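Local atomic coordinates of pyruvate formate-lyase 2 (Archaeoglobus fulgidus, PDB entry 2F3O), a protein that belongs to the glycyl radical enzymes related to pyruvate formate-lyase and probably acts as a lyase, although its exact reaction is unknown. Residues C572-L586 with T642-P654. Sequence-based numbering, arbitrary orientation.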
ATOM      1  N   CYS A 572       4.393  48.353  25.919  1.00 72.79           N
ATOM      2  CA  CYS A 572       3.733  47.094  26.227  1.00 72.63           C
ATOM      3  C   CYS A 572       4.328  46.407  27.435  1.00 72.78           C
ATOM      4  O   CYS A 572       3.592  45.883  28.273  1.00 72.50           O
ATOM      5  CB  CYS A 572       3.849  46.156  25.042  1.00 72.49           C
ATOM      6  SG  CYS A 572       2.713  46.521  23.724  1.00 72.90           S
ATOM      7  N   ARG A 573       5.660  46.422  27.517  1.00 73.02           N
ATOM      8  CA  ARG A 573       6.389  45.762  28.604  1.00 73.53           C
ATOM      9  C   ARG A 573       6.092  46.457  29.919  1.00 73.92           C
ATOM     10  O   ARG A 573       6.006  45.829  30.979  1.00 73.47           O
ATOM     11  CB  ARG A 573       7.895  45.796  28.340  1.00 73.38           C
ATOM     12  CG  ARG A 573       8.717  44.883  29.256  1.00 73.54           C
ATOM     13  CD  ARG A 573      10.194  45.129  29.050  1.00 74.13           C
ATOM     14  NE  ARG A 573      10.464  45.388  27.640  1.00 75.13           N
ATOM     15  CZ  ARG A 573      10.898  44.470  26.781  1.00 75.82           C
ATOM     16  NH1 ARG A 573      11.127  43.227  27.196  1.00 75.99           N
ATOM     17  NH2 ARG A 573      11.106  44.795  25.509  1.00 75.66           N
ATOM     18  N   LYS A 574       5.910  47.769  29.814  1.00 74.78           N
ATOM     19  CA  LYS A 574       5.742  48.640  30.964  1.00 75.35           C
ATOM     20  C   LYS A 574       4.252  48.904  31.256  1.00 75.33           C
ATOM     21  O   LYS A 574       3.936  49.706  32.135  1.00 75.38           O
ATOM     22  CB  LYS A 574       6.518  49.953  30.730  1.00 75.39           C
ATOM     23  CG  LYS A 574       7.432  50.382  31.869  1.00 76.25           C
ATOM     24  CD  LYS A 574       8.727  49.572  31.909  1.00 77.77           C
ATOM     25  CE  LYS A 574       9.383  49.680  33.291  1.00 78.87           C
ATOM     26  NZ  LYS A 574       8.385  49.476  34.405  1.00 78.93           N
ATOM     27  N   ASN A 575       3.364  48.229  30.515  1.00 75.33           N
ATOM     28  CA  ASN A 575       1.906  48.284  30.717  1.00 75.53           C
ATOM     29  C   ASN A 575       1.355  49.711  30.594  1.00 76.18           C
ATOM     30  O   ASN A 575       0.482  50.122  31.367  1.00 76.54           O
ATOM     31  CB  ASN A 575       1.515  47.620  32.060  1.00 75.10           C
ATOM     32  CG  ASN A 575       0.071  47.103  32.091  1.00 74.32           C
ATOM     33  OD1 ASN A 575      -0.563  46.885  31.054  1.00 72.93           O
ATOM     34  ND2 ASN A 575      -0.447  46.906  33.297  1.00 73.40           N
ATOM     35  N   PHE A 576       1.913  50.465  29.643  1.00 76.78           N
ATOM     36  CA  PHE A 576       1.576  51.880  29.381  1.00 77.51           C
ATOM     37  C   PHE A 576       1.760  52.869  30.549  1.00 78.02           C
ATOM     38  O   PHE A 576       1.227  53.989  30.525  1.00 78.17           O
ATOM     39  CB  PHE A 576       0.169  52.008  28.801  1.00 77.43           C
ATOM     40  CG  PHE A 576      -0.057  51.171  27.599  1.00 77.49           C
ATOM     41  CD1 PHE A 576      -1.013  50.171  27.609  1.00 77.92           C
ATOM     42  CD2 PHE A 576       0.702  51.362  26.461  1.00 77.34           C
ATOM     43  CE1 PHE A 576      -1.228  49.387  26.490  1.00 77.28           C
ATOM     44  CE2 PHE A 576       0.496  50.583  25.347  1.00 77.40           C
ATOM     45  CZ  PHE A 576      -0.475  49.594  25.362  1.00 77.36           C
ATOM     46  N   VAL A 577       2.498  52.444  31.569  1.00 78.47           N
ATOM     47  CA  VAL A 577       2.831  53.306  32.685  1.00 78.92           C
ATOM     48  C   VAL A 577       4.094  54.065  32.260  1.00 79.31           C
ATOM     49  O   VAL A 577       5.158  53.477  32.028  1.00 79.38           O
ATOM     50  CB  VAL A 577       2.986  52.490  34.006  1.00 78.86           C
ATOM     51  CG1 VAL A 577       3.545  53.340  35.134  1.00 78.71           C
ATOM     52  CG2 VAL A 577       1.639  51.889  34.416  1.00 78.85           C
ATOM     53  N   GLY A 578       3.946  55.375  32.093  1.00 79.62           N
ATOM     54  CA  GLY A 578       5.020  56.211  31.575  1.00 79.86           C
ATOM     55  C   GLY A 578       4.890  56.409  30.079  1.00 80.00           C
ATOM     56  O   GLY A 578       5.735  57.055  29.464  1.00 80.02           O
ATOM     57  N   TYR A 579       3.830  55.849  29.497  1.00 80.14           N
ATOM     58  CA  TYR A 579       3.595  55.917  28.053  1.00 80.21           C
ATOM     59  C   TYR A 579       2.162  56.322  27.727  1.00 80.50           C
ATOM     60  O   TYR A 579       1.595  55.912  26.710  1.00 80.30           O
ATOM     61  CB  TYR A 579       3.930  54.577  27.405  1.00 79.88           C
ATOM     62  CG  TYR A 579       5.406  54.394  27.178  1.00 79.30           C
ATOM     63  CD1 TYR A 579       6.214  53.826  28.165  1.00 78.74           C
ATOM     64  CD2 TYR A 579       5.998  54.803  25.978  1.00 78.09           C
ATOM     65  CE1 TYR A 579       7.573  53.666  27.963  1.00 78.84           C
ATOM     66  CE2 TYR A 579       7.352  54.648  25.762  1.00 78.03           C
ATOM     67  CZ  TYR A 579       8.137  54.077  26.758  1.00 78.92           C
ATOM     68  OH  TYR A 579       9.487  53.911  26.553  1.00 79.18           O
ATOM     69  N   GLU A 580       1.610  57.169  28.590  1.00 80.98           N
ATOM     70  CA  GLU A 580       0.192  57.500  28.593  1.00 81.49           C
ATOM     71  C   GLU A 580      -0.303  58.343  27.424  1.00 81.30           C
ATOM     72  O   GLU A 580      -1.504  58.409  27.194  1.00 81.36           O
ATOM     73  CB  GLU A 580      -0.171  58.152  29.923  1.00 81.65           C
ATOM     74  CG  GLU A 580      -0.037  57.170  31.081  1.00 84.13           C
ATOM     75  CD  GLU A 580       0.717  57.745  32.273  1.00 87.02           C
ATOM     76  OE1 GLU A 580       0.115  58.528  33.050  1.00 88.62           O
ATOM     77  OE2 GLU A 580       1.910  57.396  32.440  1.00 87.25           O
ATOM     78  N   LYS A 581       0.605  58.974  26.680  1.00 81.21           N
ATOM     79  CA  LYS A 581       0.195  59.707  25.477  1.00 80.93           C
ATOM     80  C   LYS A 581      -0.065  58.744  24.322  1.00 80.48           C
ATOM     81  O   LYS A 581      -1.160  58.725  23.754  1.00 80.12           O
ATOM     82  CB  LYS A 581       1.238  60.750  25.054  1.00 81.06           C
ATOM     83  CG  LYS A 581       0.887  61.447  23.736  1.00 81.04           C
ATOM     84  CD  LYS A 581       0.581  62.917  23.910  1.00 81.29           C
ATOM     85  CE  LYS A 581       1.769  63.756  23.454  1.00 81.94           C
ATOM     86  NZ  LYS A 581       1.675  65.173  23.900  1.00 82.98           N
ATOM     87  N   LEU A 582       0.964  57.956  24.001  1.00 80.14           N
ATOM     88  CA  LEU A 582       0.936  56.957  22.926  1.00 79.72           C
ATOM     89  C   LEU A 582      -0.219  55.984  23.075  1.00 79.39           C
ATOM     90  O   LEU A 582      -0.893  55.649  22.100  1.00 79.27           O
ATOM     91  CB  LEU A 582       2.244  56.164  22.933  1.00 79.68           C
ATOM     92  CG  LEU A 582       2.349  54.913  22.057  1.00 79.43           C
ATOM     93  CD1 LEU A 582       2.231  55.243  20.569  1.00 79.04           C
ATOM     94  CD2 LEU A 582       3.649  54.189  22.348  1.00 79.81           C
ATOM     95  N   HIS A 583      -0.435  55.560  24.316  1.00 78.88           N
ATOM     96  CA  HIS A 583      -1.486  54.631  24.686  1.00 78.41           C
ATOM     97  C   HIS A 583      -2.877  55.106  24.271  1.00 78.02           C
ATOM     98  O   HIS A 583      -3.704  54.301  23.838  1.00 78.03           O
ATOM     99  CB  HIS A 583      -1.404  54.393  26.194  1.00 78.47           C
ATOM    100  CG  HIS A 583      -2.455  53.476  26.725  1.00 79.04           C
ATOM    101  ND1 HIS A 583      -3.043  52.489  25.964  1.00 79.49           N
ATOM    102  CD2 HIS A 583      -3.006  53.382  27.959  1.00 79.66           C
ATOM    103  CE1 HIS A 583      -3.927  51.841  26.698  1.00 80.27           C
ATOM    104  NE2 HIS A 583      -3.919  52.358  27.915  1.00 80.23           N
ATOM    105  N   LYS A 584      -3.115  56.412  24.390  1.00 77.61           N
ATOM    106  CA  LYS A 584      -4.378  57.018  23.983  1.00 77.03           C
ATOM    107  C   LYS A 584      -4.520  57.036  22.472  1.00 76.48           C
ATOM    108  O   LYS A 584      -5.619  56.968  21.962  1.00 76.45           O
ATOM    109  CB  LYS A 584      -4.532  58.442  24.553  1.00 77.22           C
ATOM    110  CG  LYS A 584      -4.679  58.507  26.090  1.00 77.66           C
ATOM    111  CD  LYS A 584      -5.513  59.698  26.607  1.00 77.14           C
ATOM    112  CE  LYS A 584      -5.388  59.804  28.128  1.00 77.33           C
ATOM    113  NZ  LYS A 584      -6.597  60.350  28.795  1.00 77.65           N
ATOM    114  N   LEU A 585      -3.405  57.131  21.761  1.00 76.12           N
ATOM    115  CA  LEU A 585      -3.426  57.075  20.303  1.00 75.73           C
ATOM    116  C   LEU A 585      -3.690  55.651  19.828  1.00 75.37           C
ATOM    117  O   LEU A 585      -4.432  55.449  18.867  1.00 75.46           O
ATOM    118  CB  LEU A 585      -2.108  57.601  19.722  1.00 75.85           C
ATOM    119  CG  LEU A 585      -1.611  57.059  18.376  1.00 75.74           C
ATOM    120  CD1 LEU A 585      -2.260  57.765  17.196  1.00 76.01           C
ATOM    121  CD2 LEU A 585      -0.123  57.205  18.296  1.00 75.73           C
ATOM    122  N   LEU A 586      -3.094  54.674  20.516  1.00 74.69           N
ATOM    123  CA  LEU A 586      -3.319  53.259  20.224  1.00 73.87           C
ATOM    124  C   LEU A 586      -4.776  52.870  20.425  1.00 73.60           C
ATOM    125  O   LEU A 586      -5.361  52.197  19.579  1.00 73.72           O
ATOM    126  CB  LEU A 586      -2.448  52.385  21.113  1.00 73.69           C
ATOM    127  CG  LEU A 586      -0.945  52.521  20.907  1.00 73.52           C
ATOM    128  CD1 LEU A 586      -0.205  51.571  21.822  1.00 73.03           C
ATOM    129  CD2 LEU A 586      -0.567  52.281  19.458  1.00 73.22           C
ATOM    130  N   THR A 642      -1.659  37.099  29.338  1.00 59.90           N
ATOM    131  CA  THR A 642      -1.194  37.865  28.182  1.00 60.21           C
ATOM    132  C   THR A 642      -0.850  39.301  28.603  1.00 60.68           C
ATOM    133  O   THR A 642      -1.654  39.975  29.254  1.00 60.58           O
ATOM    134  CB  THR A 642      -2.221  37.857  27.040  1.00 59.92           C
ATOM    135  OG1 THR A 642      -2.423  36.510  26.619  1.00 60.30           O
ATOM    136  CG2 THR A 642      -1.728  38.633  25.843  1.00 59.68           C
ATOM    137  N   SER A 643       0.352  39.750  28.232  1.00 61.01           N
ATOM    138  CA  SER A 643       0.802  41.102  28.499  1.00 61.43           C
ATOM    139  C   SER A 643       0.014  42.122  27.682  1.00 62.06           C
ATOM    140  O   SER A 643      -0.849  41.757  26.869  1.00 61.90           O
ATOM    141  CB  SER A 643       2.271  41.232  28.139  1.00 61.48           C
ATOM    142  OG  SER A 643       2.419  41.464  26.750  1.00 60.84           O
ATOM    143  N   ALA A 644       0.314  43.404  27.903  1.00 62.50           N
ATOM    144  CA  ALA A 644      -0.326  44.470  27.145  1.00 62.81           C
ATOM    145  C   ALA A 644       0.146  44.400  25.699  1.00 63.09           C
ATOM    146  O   ALA A 644       1.290  44.076  25.435  1.00 63.16           O
ATOM    147  CB  ALA A 644      -0.013  45.812  27.750  1.00 62.85           C
ATOM    148  N   LEU A 645      -0.756  44.649  24.765  1.00 63.47           N
ATOM    149  CA  LEU A 645      -0.446  44.548  23.347  1.00 64.05           C
ATOM    150  C   LEU A 645      -0.727  45.910  22.757  1.00 64.12           C
ATOM    151  O   LEU A 645      -1.578  46.634  23.278  1.00 64.54           O
ATOM    152  CB  LEU A 645      -1.379  43.534  22.674  1.00 64.35           C
ATOM    153  CG  LEU A 645      -1.538  42.175  23.344  1.00 64.84           C
ATOM    154  CD1 LEU A 645      -2.721  41.442  22.713  1.00 64.78           C
ATOM    155  CD2 LEU A 645      -0.232  41.364  23.295  1.00 64.80           C
ATOM    156  N   PRO A 646      -0.053  46.256  21.648  1.00 63.84           N
ATOM    157  CA  PRO A 646      -0.230  47.550  21.008  1.00 63.46           C
ATOM    158  C   PRO A 646      -1.643  47.957  20.569  1.00 63.19           C
ATOM    159  O   PRO A 646      -1.800  49.069  20.098  1.00 63.46           O
ATOM    160  CB  PRO A 646       0.661  47.435  19.775  1.00 63.52           C
ATOM    161  CG  PRO A 646       1.704  46.483  20.173  1.00 63.62           C
ATOM    162  CD  PRO A 646       0.954  45.454  20.931  1.00 63.87           C
ATOM    163  N   SER A 647      -2.660  47.112  20.738  1.00 62.83           N
ATOM    164  CA  SER A 647      -4.036  47.549  20.481  1.00 62.45           C
ATOM    165  C   SER A 647      -4.556  48.415  21.631  1.00 62.36           C
ATOM    166  O   SER A 647      -5.639  48.997  21.533  1.00 62.37           O
ATOM    167  CB  SER A 647      -4.974  46.366  20.251  1.00 62.27           C
ATOM    168  OG  SER A 647      -5.259  45.677  21.456  1.00 61.90           O
ATOM    169  N   GLY A 648      -3.777  48.488  22.713  1.00 62.11           N
ATOM    170  CA  GLY A 648      -4.137  49.246  23.909  1.00 61.81           C
ATOM    171  C   GLY A 648      -4.793  48.409  24.993  1.00 61.54           C
ATOM    172  O   GLY A 648      -5.229  48.937  26.021  1.00 61.67           O
ATOM    173  N   ARG A 649      -4.886  47.106  24.752  1.00 61.23           N
ATOM    174  CA  ARG A 649      -5.419  46.171  25.719  1.00 60.87           C
ATOM    175  C   ARG A 649      -4.426  46.133  26.868  1.00 61.32           C
ATOM    176  O   ARG A 649      -3.223  46.075  26.647  1.00 61.32           O
ATOM    177  CB  ARG A 649      -5.553  44.792  25.077  1.00 60.93           C
ATOM    178  CG  ARG A 649      -6.602  43.859  25.695  1.00 60.88           C
ATOM    179  CD  ARG A 649      -6.349  42.382  25.324  1.00 59.76           C
ATOM    180  NE  ARG A 649      -5.798  41.602  26.428  1.00 56.61           N
ATOM    181  CZ  ARG A 649      -4.506  41.531  26.749  1.00 56.28           C
ATOM    182  NH1 ARG A 649      -3.598  42.199  26.056  1.00 55.88           N
ATOM    183  NH2 ARG A 649      -4.110  40.789  27.775  1.00 56.04           N
ATOM    184  N   LYS A 650      -4.924  46.233  28.095  1.00 61.85           N
ATOM    185  CA  LYS A 650      -4.042  46.252  29.263  1.00 62.30           C
ATOM    186  C   LYS A 650      -3.651  44.818  29.632  1.00 61.94           C
ATOM    187  O   LYS A 650      -4.441  43.894  29.434  1.00 61.80           O
ATOM    188  CB  LYS A 650      -4.722  46.954  30.464  1.00 62.84           C
ATOM    189  CG  LYS A 650      -4.944  48.481  30.325  1.00 63.87           C
ATOM    190  CD  LYS A 650      -3.642  49.290  30.532  1.00 65.50           C
ATOM    191  CE  LYS A 650      -3.300  49.513  32.026  1.00 65.94           C
ATOM    192  NZ  LYS A 650      -3.586  50.883  32.575  1.00 64.93           N
ATOM    193  N   SER A 651      -2.440  44.644  30.162  1.00 61.60           N
ATOM    194  CA  SER A 651      -1.962  43.339  30.633  1.00 61.09           C
ATOM    195  C   SER A 651      -2.902  42.677  31.643  1.00 61.08           C
ATOM    196  O   SER A 651      -3.137  43.217  32.725  1.00 61.41           O
ATOM    197  CB  SER A 651      -0.577  43.472  31.260  1.00 60.92           C
ATOM    198  OG  SER A 651      -0.438  42.575  32.348  1.00 60.10           O
ATOM    199  N   GLY A 652      -3.448  41.519  31.272  1.00 60.71           N
ATOM    200  CA  GLY A 652      -4.284  40.733  32.168  1.00 60.07           C
ATOM    201  C   GLY A 652      -5.704  40.667  31.670  1.00 59.91           C
ATOM    202  O   GLY A 652      -6.461  39.774  32.042  1.00 59.50           O
ATOM    203  N   GLU A 653      -6.057  41.622  30.815  1.00 60.01           N
ATOM    204  CA  GLU A 653      -7.427  41.768  30.329  1.00 60.55           C
ATOM    205  C   GLU A 653      -7.753  40.658  29.333  1.00 59.71           C
ATOM    206  O   GLU A 653      -6.846  40.160  28.670  1.00 59.67           O
ATOM    207  CB  GLU A 653      -7.635  43.163  29.699  1.00 60.63           C
ATOM    208  CG  GLU A 653      -8.109  44.279  30.667  1.00 61.82           C
ATOM    209  CD  GLU A 653      -8.204  45.681  29.992  1.00 62.75           C
ATOM    210  OE1 GLU A 653      -8.206  46.695  30.738  1.00 66.20           O
ATOM    211  OE2 GLU A 653      -8.272  45.782  28.730  1.00 63.50           O
ATOM    212  N   PRO A 654      -9.039  40.243  29.260  1.00 59.22           N
ATOM    213  CA  PRO A 654      -9.563  39.268  28.301  1.00 58.77           C
ATOM    214  C   PRO A 654      -9.217  39.531  26.840  1.00 58.40           C
ATOM    215  O   PRO A 654      -9.081  40.679  26.424  1.00 58.77           O
ATOM    216  CB  PRO A 654     -11.070  39.406  28.473  1.00 58.60           C
ATOM    217  CG  PRO A 654     -11.233  39.756  29.866  1.00 58.85           C
ATOM    218  CD  PRO A 654     -10.102  40.677  30.185  1.00 59.16           C
TER
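Ala644 brings its methyl against both Asn575 OD1 and the Phe576 ring, its CB 4.0 Å from Phe576 CE1, while its carbonyl turns to Cys572, whose SG also lies 3.5 Å from Pro646 CD. Leu645 brings its carbonyl oxygen to the edge of the Phe576 ring, in the ring plane, as its side chain turns off to helices 447-453 and 545-560. Pro646 O abuts the Leu586 side chain on one side, CD1 coming within 3.4 Å. Ser647 O and Leu586 O share the ammonium group of Lys591, which ties the loop to helix 580-588. Gly648 slips its backbone beside the aromatic pair, and its O meets the edge of the His583 ring 3.3 Å from CE1. In that pair the Phe576 and His583 rings lie face to face. Arg649 turns its guanidinium back into its own loop, holding Thr642 O, Ser643 O and Glu653 O in its plane. Lys650, bent along its chain, lays CD at the Phe576 ring edge, 4.0 Å from CD1. Ser651 N donates to Asn575 OD1 (3.1 Å, N-H...O 161°), tilted from the carbonyl plane; CG anti to the backbone N (chi1 -156°) carries that amide from the Schellman motif ending helix 565-573 to the loop. An alanine at Asn575 would remove this acceptor and probably leave Ser651 N without its mate and a gap beside the Ala644 methyl. With one direct hydrogen bond between the segments, the buried join depends largely on carbon and sulfur surfaces packed against backbone carbonyls.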